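Local atomic coordinates of phosphoserine aminotransferase (Bacillus circulans, PDB entry 2C0R), a protein that catalyses, as a pyridoxal-phosphate-dependent homodimer, the reversible transamination of 3-phosphohydroxypyruvate to phosphoserine in serine biosynthesis and a matching step in pyridoxine biosynthesis. Residues 35-40 and 45-50; 56-61 and 177-182. The protein carries 1 engineered substitution. All coordinates share one frame; numbering follows the deposited sequence.

Contact 1: residues 35-40 and 45-50; sequences MSIMEM and AVYEAV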
loop_
_atom_site.group_PDB
_atom_site.type_symbol
_atom_site.label_atom_id
_atom_site.label_comp_id
_atom_site.label_asym_id
_atom_site.label_seq_id
_atom_site.Cartn_x
_atom_site.Cartn_y
_atom_site.Cartn_z
ATOM N N MET A 35 0.141 13.524 17.761
ATOM C CA MET A 35 -0.382 12.794 16.623
ATOM C C MET A 35 0.386 11.463 16.521
ATOM O O MET A 35 1.525 11.371 16.950
ATOM C CB MET A 35 -0.163 13.593 15.333
ATOM C CG MET A 35 -1.062 14.803 15.187
ATOM S SD MET A 35 -0.674 15.700 13.649
ATOM C CE MET A 35 0.855 16.467 14.133
ATOM N N SER A 36 -0.282 10.484 15.940
ATOM C CA SER A 36 0.400 9.277 15.485
ATOM C C SER A 36 1.155 9.591 14.203
ATOM O O SER A 36 0.730 10.482 13.468
ATOM C CB SER A 36 -0.670 8.223 15.200
ATOM O OG SER A 36 -0.029 7.071 14.643
ATOM N N ILE A 37 2.238 8.877 13.915
ATOM C CA ILE A 37 2.873 9.049 12.595
ATOM C C ILE A 37 1.905 8.837 11.453
ATOM O O ILE A 37 2.044 9.463 10.382
ATOM C CB ILE A 37 4.071 8.087 12.435
ATOM C CG1 ILE A 37 4.970 8.465 11.239
ATOM C CG2 ILE A 37 3.621 6.648 12.327
ATOM C CD1 ILE A 37 5.689 9.766 11.509
ATOM N N MET A 38 0.887 8.004 11.675
ATOM C CA MET A 38 -0.144 7.787 10.659
ATOM C C MET A 38 -1.038 8.970 10.346
ATOM O O MET A 38 -1.768 8.924 9.352
ATOM C CB MET A 38 -1.127 6.709 11.137
ATOM C CG MET A 38 -0.580 5.295 11.080
ATOM S SD MET A 38 -1.997 4.336 11.697
ATOM C CE MET A 38 -1.611 2.765 10.917
ATOM N N GLU A 39 -1.045 9.962 11.226
ATOM C CA GLU A 39 -1.972 11.068 11.058
ATOM C C GLU A 39 -1.306 12.311 10.508
ATOM O O GLU A 39 -1.967 13.365 10.490
ATOM C CB GLU A 39 -2.590 11.421 12.432
ATOM C CG GLU A 39 -3.387 10.294 13.044
ATOM C CD GLU A 39 -3.829 10.735 14.433
ATOM O OE1 GLU A 39 -2.947 10.880 15.322
ATOM O OE2 GLU A 39 -5.042 10.959 14.619
ATOM N N MET A 40 -0.042 12.195 10.157
ATOM C CA MET A 40 0.708 13.417 9.819
ATOM C C MET A 40 0.798 13.567 8.308
ATOM O O MET A 40 0.684 12.591 7.536
ATOM C CB MET A 40 2.125 13.268 10.345
ATOM C CG MET A 40 2.138 13.177 11.865
ATOM S SD MET A 40 3.874 13.207 12.315
ATOM C CE MET A 40 3.694 12.931 14.081
ATOM N N ALA A 45 7.480 18.056 7.704
ATOM C CA ALA A 45 8.881 17.733 7.983
ATOM C C ALA A 45 9.053 16.509 8.865
ATOM O O ALA A 45 10.073 15.823 8.756
ATOM C CB ALA A 45 9.618 18.900 8.655
ATOM N N VAL A 46 8.123 16.216 9.757
ATOM C CA VAL A 46 8.264 15.028 10.627
ATOM C C VAL A 46 8.186 13.750 9.809
ATOM O O VAL A 46 9.078 12.915 9.933
ATOM C CB VAL A 46 7.210 15.047 11.735
ATOM C CG1 VAL A 46 7.301 13.777 12.580
ATOM C CG2 VAL A 46 7.386 16.281 12.653
ATOM N N TYR A 47 7.148 13.607 8.985
ATOM C CA TYR A 47 7.097 12.380 8.202
ATOM C C TYR A 47 8.254 12.393 7.222
ATOM O O TYR A 47 8.869 11.385 6.960
ATOM C CB TYR A 47 5.661 12.188 7.557
ATOM C CG TYR A 47 5.887 11.026 6.576
ATOM C CD1 TYR A 47 5.946 9.733 7.080
ATOM C CD2 TYR A 47 6.065 11.173 5.207
ATOM C CE1 TYR A 47 6.154 8.635 6.277
ATOM C CE2 TYR A 47 6.315 10.117 4.372
ATOM C CZ TYR A 47 6.352 8.831 4.918
ATOM O OH TYR A 47 6.587 7.740 4.152
ATOM N N GLU A 48 8.525 13.504 6.541
ATOM C CA GLU A 48 9.553 13.528 5.494
ATOM C C GLU A 48 10.881 13.091 6.077
ATOM O O GLU A 48 11.676 12.425 5.426
ATOM C CB GLU A 48 9.680 14.942 4.882
ATOM C CG GLU A 48 8.538 15.223 3.916
ATOM C CD GLU A 48 8.545 16.650 3.428
ATOM O OE1 GLU A 48 9.120 17.493 4.159
ATOM O OE2 GLU A 48 7.972 16.865 2.365
ATOM N N ALA A 49 11.144 13.441 7.338
ATOM C CA ALA A 49 12.404 12.995 7.928
ATOM C C ALA A 49 12.479 11.465 7.991
ATOM O O ALA A 49 13.522 10.868 7.720
ATOM C CB ALA A 49 12.580 13.574 9.336
ATOM N N VAL A 50 11.371 10.824 8.371
ATOM C CA VAL A 50 11.332 9.379 8.471
ATOM C C VAL A 50 11.497 8.769 7.080
ATOM O O VAL A 50 12.256 7.823 6.847
ATOM C CB VAL A 50 9.997 8.905 9.098
ATOM C CG1 VAL A 50 9.774 7.423 8.922
ATOM C CG2 VAL A 50 9.962 9.332 10.572
#
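Met40 meets Val46 through the far half of its side chain. Its CB heads toward the helix, and with CG anti to the carbonyl carbon (chi1 -64°) and the chain extended beyond, CB and CG serve as the arm that carries the sulfur there. SD lies 3.5 Å from Val46 CG1, and it also sits 3.9 Å from Val46 CB, so the thioether leans on a branch and its root together. CE goes past the same methyl, 4.0 Å from Val46 CG1, the two side chains crossing obliquely.

Beside the sulfur lies Ile37, whose CD1 is 4.0 Å from Met40 SD. That methyl also approaches the Tyr47 ring at its edge, near the ring plane, 4.4 Å from CD1 of Tyr47, and reaches Val50 CG2 at the same separation. The tyrosine hydroxyl is engaged elsewhere, hydrogen-bonded to His51 ND1. An ST turn, in which Ser36 OG accepts from Met38 N, shapes the entry to the short 3-10 turn, and Glu39 forms a salt bridge with Arg4 of the second subunit. The arrangement is apolar packing of a loop with a 3-10 turn against the first turns of helix 45-61 in a class-V aminotransferase; the connection holds Arg43, which probably binds glutamate.

Contact 2: residues 56-61 and 177-182; sequences ARLLAL and DILSRP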
loop_
_atom_site.group_PDB
_atom_site.type_symbol
_atom_site.label_atom_id
_atom_site.label_comp_id
_atom_site.label_asym_id
_atom_site.label_seq_id
_atom_site.Cartn_x
_atom_site.Cartn_y
_atom_site.Cartn_z
ATOM N N ALA A 56 18.227 6.603 3.400
ATOM C CA ALA A 56 19.605 6.726 3.802
ATOM C C ALA A 56 20.070 5.522 4.614
ATOM O O ALA A 56 21.194 5.048 4.423
ATOM C CB ALA A 56 19.843 7.975 4.660
ATOM N N ARG A 57 19.242 5.025 5.515
ATOM C CA ARG A 57 19.716 3.855 6.281
ATOM C C ARG A 57 19.824 2.615 5.427
ATOM O O ARG A 57 20.712 1.789 5.618
ATOM C CB ARG A 57 18.660 3.574 7.359
ATOM C CG ARG A 57 18.688 4.537 8.488
ATOM C CD ARG A 57 17.710 4.117 9.574
ATOM N NE ARG A 57 17.658 5.029 10.689
ATOM C CZ ARG A 57 18.610 5.605 11.377
ATOM N NH1 ARG A 57 19.889 5.425 11.074
ATOM N NH2 ARG A 57 18.346 6.403 12.395
ATOM N N LEU A 58 18.929 2.447 4.463
ATOM C CA LEU A 58 19.024 1.277 3.568
ATOM C C LEU A 58 20.285 1.377 2.729
ATOM O O LEU A 58 21.024 0.405 2.640
ATOM C CB LEU A 58 17.776 1.233 2.706
ATOM C CG LEU A 58 17.518 0.125 1.709
ATOM C CD1 LEU A 58 18.074 -1.232 1.983
ATOM C CD2 LEU A 58 15.971 0.030 1.571
ATOM N N LEU A 59 20.571 2.512 2.111
ATOM C CA LEU A 59 21.808 2.655 1.352
ATOM C C LEU A 59 23.028 2.418 2.242
ATOM O O LEU A 59 23.984 1.765 1.783
ATOM C CB LEU A 59 21.898 4.014 0.649
ATOM C CG LEU A 59 20.900 4.145 -0.506
ATOM C CD1 LEU A 59 20.923 5.582 -1.003
ATOM C CD2 LEU A 59 21.229 3.233 -1.662
ATOM N N ALA A 60 22.996 2.918 3.461
ATOM C CA ALA A 60 24.142 2.701 4.339
ATOM C C ALA A 60 24.308 1.192 4.631
ATOM O O ALA A 60 25.461 0.715 4.674
ATOM C CB ALA A 60 24.027 3.518 5.608
ATOM N N LEU A 61 23.235 0.468 4.846
ATOM C CA LEU A 61 23.415 -0.970 5.109
ATOM C C LEU A 61 24.126 -1.638 3.953
ATOM O O LEU A 61 24.818 -2.640 4.156
ATOM C CB LEU A 61 22.037 -1.611 5.368
ATOM C CG LEU A 61 21.493 -1.363 6.796
ATOM C CD1 LEU A 61 20.013 -1.750 6.848
ATOM C CD2 LEU A 61 22.272 -2.130 7.868
ATOM N N ASP A 177 14.638 -12.193 0.280
ATOM C CA ASP A 177 15.967 -12.254 0.926
ATOM C C ASP A 177 16.652 -10.887 0.970
ATOM O O ASP A 177 17.810 -10.770 1.379
ATOM C CB ASP A 177 16.887 -13.307 0.329
ATOM C CG ASP A 177 17.486 -12.972 -1.031
ATOM O OD1 ASP A 177 17.249 -11.883 -1.566
ATOM O OD2 ASP A 177 18.213 -13.856 -1.534
ATOM N N ILE A 178 15.975 -9.779 0.606
ATOM C CA ILE A 178 16.683 -8.504 0.620
ATOM C C ILE A 178 17.111 -8.137 2.016
ATOM O O ILE A 178 16.360 -8.277 3.000
ATOM C CB ILE A 178 15.802 -7.393 0.004
ATOM C CG1 ILE A 178 16.696 -6.225 -0.451
ATOM C CG2 ILE A 178 14.712 -6.979 0.965
ATOM C CD1 ILE A 178 15.940 -5.169 -1.227
ATOM N N LEU A 179 18.321 -7.639 2.139
ATOM C CA LEU A 179 18.961 -7.292 3.417
ATOM C C LEU A 179 19.036 -8.477 4.385
ATOM O O LEU A 179 19.050 -8.289 5.591
ATOM C CB LEU A 179 18.284 -6.079 4.086
ATOM C CG LEU A 179 18.056 -4.871 3.205
ATOM C CD1 LEU A 179 17.537 -3.709 4.084
ATOM C CD2 LEU A 179 19.306 -4.423 2.444
ATOM N N SER A 180 19.193 -9.673 3.801
ATOM C CA SER A 180 19.558 -10.850 4.593
ATOM C C SER A 180 21.051 -11.127 4.484
ATOM O O SER A 180 21.577 -11.961 5.241
ATOM C CB SER A 180 18.816 -12.092 4.120
ATOM O OG SER A 180 19.170 -12.456 2.813
ATOM N N ARG A 181 21.715 -10.443 3.564
ATOM C CA ARG A 181 23.087 -10.796 3.247
ATOM C C ARG A 181 23.717 -9.638 2.489
ATOM O O ARG A 181 22.992 -8.950 1.778
ATOM C CB ARG A 181 23.177 -12.085 2.403
ATOM C CG ARG A 181 22.286 -12.139 1.181
ATOM C CD ARG A 181 22.780 -12.971 0.002
ATOM N NE ARG A 181 21.684 -13.018 -0.988
ATOM C CZ ARG A 181 21.581 -14.012 -1.873
ATOM N NH1 ARG A 181 20.583 -14.061 -2.762
ATOM N NH2 ARG A 181 22.521 -14.976 -1.859
ATOM N N PRO A 182 25.005 -9.435 2.613
ATOM C CA PRO A 182 25.661 -8.430 1.771
ATOM C C PRO A 182 25.532 -8.858 0.317
ATOM O O PRO A 182 25.533 -10.018 -0.074
ATOM C CB PRO A 182 27.130 -8.499 2.183
ATOM C CG PRO A 182 27.123 -9.164 3.524
ATOM C CD PRO A 182 25.948 -10.121 3.519
#
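Leu58 and Leu179 interlock through their methyl ends. CD1 of Leu58 comes in over the fork of the other leucine, 3.3 Å from Leu179 CD1, 3.5 Å from Leu179 CD2 and 3.8 Å from Leu179 CG. The two methyl separations are shorter than normal van der Waals contact, and with Leu58 chi2 at 30°, far from staggered, the exact placing of that methyl is doubtful. Leu61, one helical turn on, adds a looser touch, its CD1 4.2 Å from Leu179 CD1, with the side chains crossing at about a right angle. Leu252 of helix 242-257 touches both Leu61 and Leu179. Were Leu179 cut back to an alanine, Leu58 and Leu61 would probably lose their shared partner, and a gap would be likely to open beside Leu252.

What presents Leu179 is a type II turn from Asp177 to Ser180, with Leu179 in its third place at a positive phi of 57°. Asp177 O receives both Ser180 N, at 3.0 Å, and Ser180 OG, at 2.6 Å. Arg181 NH1 pairs with Asp177 OD2 at 2.7 Å, and Asn340 ND2 donates to Leu179 O. Leu58 also rests on Val206 and Ile208 of strand 205-210, so this is helix-to-sheet packing completed by the loop that follows strand 170-173, downstream of the cofactor-lining Ser175 and Ser176.

Helix 45-61 illustrates how one element can serve two neighbourhoods in series: contact 1 uses its first turns, against a loop that also meets the second subunit, and contact 2 its last, against the central sheet. The centres are 23 Å apart, with nearest atoms about 7 Å apart and no touch. Helix 242-257 borders both, through Phe243 and Ile245 near its start and Leu252 further along. Neither contact touches the cofactor directly. In contact 1 the side chain of Tyr47 is about 11 Å from a bound pyridoxal phosphate and about 7 Å from that of Arg43; in contact 2 the side chain of Leu179 is about 11 Å from that of Lys197, the cofactor-attachment lysine, unmodified here.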